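Local coordinates for uncharacterized protein (Leishmania infantum, PDB 4TYZ), which is of unknown function but carries a C-terminal GRAM domain of the PH-like clan, described here, and may bind and transfer sterols, at residues D20-Q34 with I88-A102. Numbering follows the deposited sequence. Where two conformers were deposited one is given.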
loop_
_atom_site.group_PDB
_atom_site.type_symbol
_atom_site.label_atom_id
_atom_site.label_comp_id
_atom_site.label_asym_id
_atom_site.label_seq_id
_atom_site.Cartn_x
_atom_site.Cartn_y
_atom_site.Cartn_z
ATOM N N ASP A 20 -0.114 -8.319 7.031
ATOM C CA ASP A 20 -1.383 -7.617 7.118
ATOM C C ASP A 20 -1.824 -7.194 5.728
ATOM O O ASP A 20 -1.033 -7.193 4.783
ATOM C CB ASP A 20 -1.279 -6.398 8.041
ATOM C CG ASP A 20 -2.531 -6.189 8.880
ATOM O OD1 ASP A 20 -2.416 -5.597 9.976
ATOM O OD2 ASP A 20 -3.623 -6.614 8.448
ATOM N N SER A 21 -3.095 -6.845 5.605
ATOM C CA SER A 21 -3.602 -6.337 4.341
ATOM C C SER A 21 -4.768 -5.407 4.595
ATOM O O SER A 21 -5.461 -5.526 5.607
ATOM C CB SER A 21 -4.024 -7.473 3.412
ATOM O OG SER A 21 -5.086 -8.213 3.992
ATOM N N PHE A 22 -4.975 -4.486 3.661
ATOM C CA PHE A 22 -5.948 -3.415 3.824
ATOM C C PHE A 22 -6.632 -3.067 2.513
ATOM O O PHE A 22 -5.993 -3.006 1.461
ATOM C CB PHE A 22 -5.261 -2.164 4.388
ATOM C CG PHE A 22 -4.721 -2.355 5.771
ATOM C CD1 PHE A 22 -5.543 -2.179 6.872
ATOM C CD2 PHE A 22 -3.405 -2.743 5.970
ATOM C CE1 PHE A 22 -5.053 -2.382 8.153
ATOM C CE2 PHE A 22 -2.913 -2.943 7.255
ATOM C CZ PHE A 22 -3.745 -2.763 8.339
ATOM N N ASN A 23 -7.935 -2.824 2.583
ATOM C CA ASN A 23 -8.650 -2.271 1.447
ATOM C C ASN A 23 -8.289 -0.805 1.262
ATOM O O ASN A 23 -8.294 -0.034 2.226
ATOM C CB ASN A 23 -10.149 -2.395 1.649
ATOM C CG ASN A 23 -10.595 -3.832 1.752
ATOM O OD1 ASN A 23 -10.894 -4.332 2.840
ATOM N ND2 ASN A 23 -10.620 -4.517 0.621
ATOM N N CYS A 24 -7.993 -0.420 0.026
ATOM C CA CYS A 24 -7.717 0.976 -0.304
ATOM C C CYS A 24 -7.714 1.125 -1.811
ATOM O O CYS A 24 -7.979 0.169 -2.539
ATOM C CB CYS A 24 -6.382 1.458 0.283
ATOM S SG CYS A 24 -4.938 0.577 -0.378
ATOM N N ALA A 25 -7.427 2.325 -2.286
ATOM C CA ALA A 25 -7.345 2.546 -3.711
ATOM C C ALA A 25 -6.051 3.252 -4.016
ATOM O O ALA A 25 -5.569 4.071 -3.239
ATOM C CB ALA A 25 -8.528 3.350 -4.214
ATOM N N TRP A 26 -5.490 2.914 -5.159
ATOM C CA TRP A 26 -4.299 3.569 -5.666
ATOM C C TRP A 26 -4.768 4.679 -6.597
ATOM O O TRP A 26 -5.570 4.440 -7.504
ATOM C CB TRP A 26 -3.428 2.538 -6.379
ATOM C CG TRP A 26 -2.125 3.011 -6.908
ATOM C CD1 TRP A 26 -1.500 4.197 -6.653
ATOM C CD2 TRP A 26 -1.287 2.297 -7.814
ATOM N NE1 TRP A 26 -0.310 4.256 -7.344
ATOM C CE2 TRP A 26 -0.160 3.104 -8.069
ATOM C CE3 TRP A 26 -1.382 1.047 -8.441
ATOM C CZ2 TRP A 26 0.875 2.697 -8.912
ATOM C CZ3 TRP A 26 -0.354 0.646 -9.285
ATOM C CH2 TRP A 26 0.759 1.468 -9.503
ATOM N N VAL A 27 -4.311 5.905 -6.363
ATOM C CA VAL A 27 -4.712 7.000 -7.227
ATOM C C VAL A 27 -3.479 7.576 -7.891
ATOM O O VAL A 27 -2.459 7.823 -7.233
ATOM C CB VAL A 27 -5.481 8.101 -6.458
ATOM C CG1 VAL A 27 -5.695 9.324 -7.345
ATOM C CG2 VAL A 27 -6.818 7.567 -6.003
ATOM N N GLU A 28 -3.570 7.764 -9.200
ATOM C CA GLU A 28 -2.504 8.411 -9.950
ATOM C C GLU A 28 -3.145 9.379 -10.913
ATOM O O GLU A 28 -3.788 8.971 -11.881
ATOM C CB GLU A 28 -1.641 7.390 -10.686
ATOM C CG GLU A 28 -0.476 8.020 -11.433
ATOM C CD GLU A 28 0.269 7.010 -12.274
ATOM O OE1 GLU A 28 1.132 6.300 -11.716
ATOM O OE2 GLU A 28 -0.027 6.918 -13.486
ATOM N N GLY A 29 -2.978 10.663 -10.628
ATOM C CA GLY A 29 -3.698 11.691 -11.348
ATOM C C GLY A 29 -5.193 11.453 -11.271
ATOM O O GLY A 29 -5.762 11.372 -10.181
ATOM N N SER A 30 -5.829 11.313 -12.428
ATOM C CA SER A 30 -7.282 11.174 -12.479
ATOM C C SER A 30 -7.738 9.720 -12.452
ATOM O O SER A 30 -8.938 9.443 -12.499
ATOM C CB SER A 30 -7.839 11.864 -13.728
ATOM O OG SER A 30 -7.266 11.339 -14.920
ATOM N N ALA A 31 -6.785 8.796 -12.369
ATOM C CA ALA A 31 -7.112 7.371 -12.351
ATOM C C ALA A 31 -7.156 6.821 -10.929
ATOM O O ALA A 31 -6.240 7.053 -10.142
ATOM C CB ALA A 31 -6.097 6.590 -13.176
ATOM N N LEU A 32 -8.221 6.088 -10.614
ATOM C CA LEU A 32 -8.339 5.417 -9.322
ATOM C C LEU A 32 -8.533 3.919 -9.535
ATOM O O LEU A 32 -9.372 3.498 -10.351
ATOM C CB LEU A 32 -9.513 5.998 -8.503
ATOM C CG LEU A 32 -9.782 5.350 -7.134
ATOM C CD1 LEU A 32 -10.311 6.370 -6.137
ATOM C CD2 LEU A 32 -10.749 4.157 -7.212
ATOM N N LYS A 33 -7.770 3.124 -8.785
ATOM C CA LYS A 33 -7.895 1.670 -8.813
ATOM C C LYS A 33 -8.123 1.108 -7.421
ATOM O O LYS A 33 -7.214 1.141 -6.580
ATOM C CB LYS A 33 -6.633 1.024 -9.397
ATOM C CG LYS A 33 -6.177 1.583 -10.724
ATOM C CD LYS A 33 -6.883 0.906 -11.868
ATOM C CE LYS A 33 -6.288 1.324 -13.200
ATOM N NZ LYS A 33 -7.251 1.048 -14.294
ATOM N N GLN A 34 -9.321 0.578 -7.179
ATOM C CA GLN A 34 -9.599 -0.100 -5.920
ATOM C C GLN A 34 -8.796 -1.390 -5.824
ATOM O O GLN A 34 -8.665 -2.107 -6.811
ATOM C CB GLN A 34 -11.093 -0.397 -5.800
ATOM C CG GLN A 34 -11.495 -0.933 -4.450
ATOM C CD GLN A 34 -11.486 0.135 -3.373
ATOM O OE1 GLN A 34 -11.744 1.316 -3.638
ATOM N NE2 GLN A 34 -11.206 -0.279 -2.148
ATOM N N ILE A 88 3.641 7.879 -4.199
ATOM C CA ILE A 88 2.528 6.951 -4.379
ATOM C C ILE A 88 1.375 7.396 -3.499
ATOM O O ILE A 88 1.559 7.606 -2.299
ATOM C CB ILE A 88 2.916 5.512 -3.999
ATOM C CG1 ILE A 88 4.115 5.054 -4.823
ATOM C CG2 ILE A 88 1.712 4.581 -4.134
ATOM C CD1 ILE A 88 4.769 3.790 -4.283
ATOM N N PHE A 89 0.201 7.560 -4.098
ATOM C CA PHE A 89 -0.983 8.000 -3.367
ATOM C C PHE A 89 -1.939 6.836 -3.143
ATOM O O PHE A 89 -2.433 6.233 -4.103
ATOM C CB PHE A 89 -1.696 9.118 -4.119
ATOM C CG PHE A 89 -0.889 10.376 -4.250
ATOM C CD1 PHE A 89 -0.893 11.319 -3.239
ATOM C CD2 PHE A 89 -0.151 10.624 -5.392
ATOM C CE1 PHE A 89 -0.166 12.489 -3.357
ATOM C CE2 PHE A 89 0.584 11.800 -5.519
ATOM C CZ PHE A 89 0.571 12.728 -4.498
ATOM N N LEU A 90 -2.189 6.517 -1.877
ATOM C CA LEU A 90 -3.161 5.483 -1.518
ATOM C C LEU A 90 -4.319 6.133 -0.779
ATOM O O LEU A 90 -4.119 6.888 0.166
ATOM C CB LEU A 90 -2.523 4.399 -0.663
ATOM C CG LEU A 90 -1.310 3.724 -1.299
ATOM C CD1 LEU A 90 -0.556 2.941 -0.246
ATOM C CD2 LEU A 90 -1.763 2.818 -2.426
ATOM N N THR A 91 -5.539 5.859 -1.215
ATOM C CA THR A 91 -6.725 6.558 -0.721
ATOM C C THR A 91 -7.841 5.579 -0.351
ATOM O O THR A 91 -7.697 4.377 -0.516
ATOM C CB THR A 91 -7.275 7.551 -1.776
ATOM O OG1 THR A 91 -7.870 6.822 -2.861
ATOM C CG2 THR A 91 -6.173 8.433 -2.326
ATOM N N ASN A 92 -8.979 6.111 0.112
ATOM C CA ASN A 92 -10.170 5.302 0.376
ATOM C C ASN A 92 -9.902 4.147 1.344
ATOM O O ASN A 92 -10.460 3.057 1.203
ATOM C CB ASN A 92 -10.742 4.758 -0.943
ATOM C CG ASN A 92 -12.164 4.231 -0.804
ATOM O OD1 ASN A 92 -13.004 4.834 -0.129
ATOM N ND2 ASN A 92 -12.439 3.102 -1.447
ATOM N N PHE A 93 -9.043 4.382 2.334
ATOM C CA PHE A 93 -8.827 3.359 3.357
ATOM C C PHE A 93 -10.072 3.204 4.214
ATOM O O PHE A 93 -10.690 4.203 4.584
ATOM C CB PHE A 93 -7.651 3.717 4.263
ATOM C CG PHE A 93 -6.310 3.417 3.673
ATOM C CD1 PHE A 93 -5.733 2.168 3.834
ATOM C CD2 PHE A 93 -5.618 4.389 2.965
ATOM C CE1 PHE A 93 -4.492 1.897 3.287
ATOM C CE2 PHE A 93 -4.386 4.127 2.418
ATOM C CZ PHE A 93 -3.812 2.881 2.582
ATOM N N LEU A 94 -10.421 1.967 4.554
ATOM C CA LEU A 94 -11.446 1.719 5.563
ATOM C C LEU A 94 -10.847 1.784 6.966
ATOM O O LEU A 94 -11.521 2.162 7.928
ATOM C CB LEU A 94 -12.103 0.360 5.341
ATOM C CG LEU A 94 -12.774 0.170 3.981
ATOM C CD1 LEU A 94 -13.389 -1.220 3.892
ATOM C CD2 LEU A 94 -13.818 1.253 3.742
ATOM N N GLN A 95 -9.572 1.416 7.067
ATOM C CA GLN A 95 -8.874 1.397 8.349
ATOM C C GLN A 95 -7.526 2.094 8.224
ATOM O O GLN A 95 -6.480 1.469 8.368
ATOM C CB GLN A 95 -8.674 -0.043 8.840
ATOM C CG GLN A 95 -9.962 -0.854 8.955
ATOM C CD GLN A 95 -10.865 -0.387 10.082
ATOM O OE1 GLN A 95 -12.050 -0.721 10.119
ATOM N NE2 GLN A 95 -10.308 0.379 11.012
ATOM N N ARG A 96 -7.557 3.396 7.947
ATOM C CA ARG A 96 -6.310 4.102 7.647
ATOM C C ARG A 96 -5.336 4.135 8.816
ATOM O O ARG A 96 -4.140 3.945 8.628
ATOM C CB ARG A 96 -6.568 5.533 7.196
ATOM C CG ARG A 96 -5.267 6.174 6.725
ATOM C CD ARG A 96 -5.448 7.577 6.254
ATOM N NE ARG A 96 -5.887 8.447 7.341
ATOM C CZ ARG A 96 -5.659 9.753 7.374
ATOM N NH1 ARG A 96 -5.004 10.341 6.381
ATOM N NH2 ARG A 96 -6.099 10.477 8.397
ATOM N N ASP A 97 -5.845 4.394 10.011
ATOM C CA ASP A 97 -4.976 4.445 11.185
ATOM C C ASP A 97 -4.268 3.110 11.382
ATOM O O ASP A 97 -3.062 3.068 11.631
ATOM C CB ASP A 97 -5.777 4.815 12.436
ATOM C CG ASP A 97 -6.202 6.264 12.442
ATOM O OD1 ASP A 97 -5.591 7.063 11.700
ATOM O OD2 ASP A 97 -7.138 6.602 13.195
ATOM N N GLN A 98 -5.018 2.022 11.258
ATOM C CA GLN A 98 -4.442 0.692 11.410
ATOM C C GLN A 98 -3.431 0.420 10.305
ATOM O O GLN A 98 -2.368 -0.145 10.565
ATOM C CB GLN A 98 -5.527 -0.388 11.398
ATOM C CG GLN A 98 -6.376 -0.456 12.654
ATOM C CD GLN A 98 -7.486 -1.485 12.529
ATOM O OE1 GLN A 98 -7.570 -2.205 11.531
ATOM N NE2 GLN A 98 -8.344 -1.561 13.543
ATOM N N ALA A 99 -3.761 0.824 9.079
ATOM C CA ALA A 99 -2.853 0.629 7.941
ATOM C C ALA A 99 -1.564 1.395 8.174
ATOM O O ALA A 99 -0.467 0.873 7.963
ATOM C CB ALA A 99 -3.502 1.082 6.627
ATOM N N TYR A 100 -1.702 2.640 8.613
ATOM C CA TYR A 100 -0.537 3.492 8.806
ATOM C C TYR A 100 0.337 2.913 9.917
ATOM O O TYR A 100 1.561 2.857 9.789
ATOM C CB TYR A 100 -0.970 4.928 9.111
ATOM C CG TYR A 100 0.185 5.875 9.286
ATOM C CD1 TYR A 100 0.760 6.509 8.193
ATOM C CD2 TYR A 100 0.692 6.145 10.548
ATOM C CE1 TYR A 100 1.828 7.381 8.353
ATOM C CE2 TYR A 100 1.745 7.021 10.719
ATOM C CZ TYR A 100 2.308 7.625 9.621
ATOM O OH TYR A 100 3.365 8.494 9.802
ATOM N N SER A 101 -0.296 2.445 10.988
ATOM C CA SER A 101 0.449 1.821 12.078
ATOM C C SER A 101 1.198 0.581 11.615
ATOM O O SER A 101 2.354 0.363 11.992
ATOM C CB SER A 101 -0.489 1.467 13.226
ATOM O OG SER A 101 -0.967 2.654 13.836
ATOM N N ALA A 102 0.540 -0.235 10.797
ATOM C CA ALA A 102 1.170 -1.456 10.304
ATOM C C ALA A 102 2.354 -1.116 9.391
ATOM O O ALA A 102 3.404 -1.756 9.466
ATOM C CB ALA A 102 0.153 -2.325 9.585
HETATM O O HOH W 1 -8.313 -0.182 4.962
HETATM O O HOH W 2 0.134 7.249 -6.964
HETATM O O HOH W 3 -11.670 0.616 0.581
#
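Phe22 lies against the first two turns of helix 96-107, one ring face over Ala99, whose CA sits 3.6 Å from the ring centroid in a CH-pi contact. With CG anti to the carbonyl carbon (chi1 -65°), the ring is laid across the helix, CE1 by Gln98 CB and CE2 by Ala102 CB (3.9 Å). Two residues on, Cys24 repeats the theme with the roles exchanged: its CB stands over the centre of the Phe93 ring, 3.6 Å from the centroid, while SG approaches it obliquely. The edge of Phe93 is turned to Phe22 CB, which links the two aromatic contacts. Beyond Cys24, Ala25 and Thr91 form an antiparallel hydrogen-bonded pair, with Thr91 N to Ala25 O at 2.7 Å; in one of its two conformers Thr91 OG1 packs against Val27 CG2 (3.4 Å). Where strand 88-91 ends, Asn92 ND2, also in one of two conformers, donates a bent bond to Gln34 OE1 (2.9 Å), the amide planes nearly perpendicular, and a water ties Gln34 NE2 to Asn92 O. Another water joins Asn23 O to Gln95 N where the backbones diverge. The contact joins the first and last strands in chain order, neighbours in the middle of the antiparallel sheet, and brings in the C-terminal helix, as in PH-like folds; strand 31-39 flanks 20-28, strand 78-82 borders 87-91, and Leu37 and Phe46 pack on Cys24.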